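Local coordinates for predicted acetamidase/formamidase (Thermoanaerobacter tengcongensis, PDB 3TKK), which probably hydrolyses carbon-nitrogen bonds in linear amides such as formamide or acetamide and binds zinc and calcium ions, at residues P65-G70 with G177-L182. Residues are numbered along the deposited sequence; the frame is centred on the assembly and turned at random.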
loop_
_atom_site.group_PDB
_atom_site.type_symbol
_atom_site.label_atom_id
_atom_site.label_comp_id
_atom_site.label_asym_id
_atom_site.label_seq_id
_atom_site.Cartn_x
_atom_site.Cartn_y
_atom_site.Cartn_z
ATOM N N PRO A 65 11.557 18.178 -23.333
ATOM C CA PRO A 65 12.360 17.070 -22.836
ATOM C C PRO A 65 13.845 17.392 -22.801
ATOM O O PRO A 65 14.330 18.316 -23.461
ATOM C CB PRO A 65 12.050 15.922 -23.841
ATOM C CG PRO A 65 11.479 16.626 -25.076
ATOM C CD PRO A 65 11.289 18.105 -24.770
ATOM N N ILE A 66 14.542 16.725 -21.912
ATOM C CA ILE A 66 15.983 16.848 -21.812
ATOM C C ILE A 66 16.667 15.659 -22.524
ATOM O O ILE A 66 16.403 14.490 -22.212
ATOM C CB ILE A 66 16.310 16.770 -20.324
ATOM C CG1 ILE A 66 15.571 17.919 -19.594
ATOM C CG2 ILE A 66 17.858 16.720 -20.083
ATOM C CD1 ILE A 66 15.437 17.635 -17.964
ATOM N N PHE A 67 17.509 15.964 -23.497
ATOM C CA PHE A 67 18.281 14.926 -24.181
ATOM C C PHE A 67 19.525 14.735 -23.372
ATOM O O PHE A 67 20.225 15.730 -23.061
ATOM C CB PHE A 67 18.598 15.418 -25.594
ATOM C CG PHE A 67 19.269 14.459 -26.430
ATOM C CD1 PHE A 67 18.552 13.731 -27.430
ATOM C CD2 PHE A 67 20.616 14.209 -26.253
ATOM C CE1 PHE A 67 19.200 12.837 -28.267
ATOM C CE2 PHE A 67 21.308 13.276 -27.072
ATOM C CZ PHE A 67 20.618 12.613 -28.124
ATOM N N VAL A 68 19.796 13.470 -22.998
ATOM C CA VAL A 68 20.910 13.176 -22.164
ATOM C C VAL A 68 21.902 12.441 -23.032
ATOM O O VAL A 68 21.651 11.348 -23.434
ATOM C CB VAL A 68 20.500 12.284 -20.938
ATOM C CG1 VAL A 68 21.761 11.863 -20.161
ATOM C CG2 VAL A 68 19.484 13.125 -20.041
ATOM N N GLU A 69 23.027 13.067 -23.326
ATOM C CA GLU A 69 24.054 12.439 -24.176
ATOM C C GLU A 69 24.521 11.089 -23.659
ATOM O O GLU A 69 24.892 11.029 -22.526
ATOM C CB GLU A 69 25.274 13.374 -24.365
ATOM C CG GLU A 69 24.918 14.387 -25.472
ATOM C CD GLU A 69 25.957 15.465 -25.757
ATOM O OE1 GLU A 69 27.100 15.435 -25.258
ATOM O OE2 GLU A 69 25.572 16.374 -26.509
ATOM N N GLY A 70 24.593 10.075 -24.546
ATOM C CA GLY A 70 25.190 8.753 -24.197
ATOM C C GLY A 70 24.063 7.778 -23.885
ATOM O O GLY A 70 24.278 6.541 -23.820
ATOM N N GLY A 177 19.060 9.402 -26.273
ATOM C CA GLY A 177 19.090 10.628 -25.470
ATOM C C GLY A 177 17.984 10.580 -24.353
ATOM O O GLY A 177 17.855 11.485 -23.620
ATOM N N ALA A 178 17.221 9.479 -24.293
ATOM C CA ALA A 178 16.162 9.178 -23.333
ATOM C C ALA A 178 14.998 10.170 -23.443
ATOM O O ALA A 178 13.902 9.751 -23.295
ATOM C CB ALA A 178 16.742 9.158 -21.816
ATOM N N LEU A 179 15.237 11.491 -23.470
ATOM C CA LEU A 179 14.142 12.516 -23.481
ATOM C C LEU A 179 13.341 12.549 -22.166
ATOM O O LEU A 179 12.150 12.124 -22.062
ATOM C CB LEU A 179 13.213 12.301 -24.682
ATOM C CG LEU A 179 13.946 12.425 -26.079
ATOM C CD1 LEU A 179 12.985 12.192 -27.242
ATOM C CD2 LEU A 179 14.699 13.785 -26.469
ATOM N N LEU A 180 13.967 13.137 -21.180
ATOM C CA LEU A 180 13.351 13.188 -19.868
ATOM C C LEU A 180 12.467 14.376 -19.769
ATOM O O LEU A 180 12.875 15.456 -20.235
ATOM C CB LEU A 180 14.431 13.249 -18.856
ATOM C CG LEU A 180 14.058 13.529 -17.363
ATOM C CD1 LEU A 180 13.385 12.230 -16.681
ATOM C CD2 LEU A 180 15.254 13.846 -16.621
ATOM N N ALA A 181 11.271 14.242 -19.170
ATOM C CA ALA A 181 10.435 15.456 -18.870
ATOM C C ALA A 181 9.708 15.178 -17.516
ATOM O O ALA A 181 9.548 13.996 -17.101
ATOM C CB ALA A 181 9.433 15.795 -19.887
ATOM N N LEU A 182 9.472 16.279 -16.802
ATOM C CA LEU A 182 8.820 16.211 -15.432
ATOM C C LEU A 182 7.811 17.331 -15.175
ATOM O O LEU A 182 7.902 18.451 -15.693
ATOM C CB LEU A 182 9.787 15.924 -14.284
ATOM C CG LEU A 182 10.804 17.144 -14.067
ATOM C CD1 LEU A 182 11.455 17.153 -12.802
ATOM C CD2 LEU A 182 11.893 16.904 -15.029
#
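The aromatic ring of Phe67 lies flat over Gly177, whose CA sits 3.5 Å from the ring centroid and only 9° off its normal, a CH-pi contact over the middle of one face. CG anti to the backbone N (chi1 -175°) and beside the carbonyl carbon sets the ring there, where a beta carbon on Gly177 would run into CE1. At the ring edge, near its plane, Leu179 CD2 touches Phe67 CD1 at 4.0 Å; farther back, toward Pro65, the CB atoms of Leu179 and Pro65 meet. An alanine in place of Phe67 would probably open a gap and leave Gly177 CA and the CD2 methyl of Leu179 without the ring they pack against.

Ile66 and Leu180 form an antiparallel hydrogen-bonded pair: Ile66 N donates to Leu180 O (2.7 Å, in the carbonyl plane) and Leu180 N returns the bond to Ile66 O at 3.0 Å. Before Leu180 the chain makes a gamma turn centred on Ala178, closed by Leu179 N on Gly177 O, which Val68 N also grips at 2.8 Å.

Ile66 and Leu180 run side by side, CD1 to CD2, on a face buried where Leu180 and Val68 press on strands 76-86 and 203-212. On the other face Phe67, though tight on Gly177, is partly exposed, and Glu69, whose CB points away from 177-182, forms a salt bridge with Lys27 through OE1. The arrangement is a single antiparallel bridge pair extended by the gamma turn, joining 62-69 in a mixed sheet to strand 180-186, which farther along carries the zinc and calcium ligand Asp184.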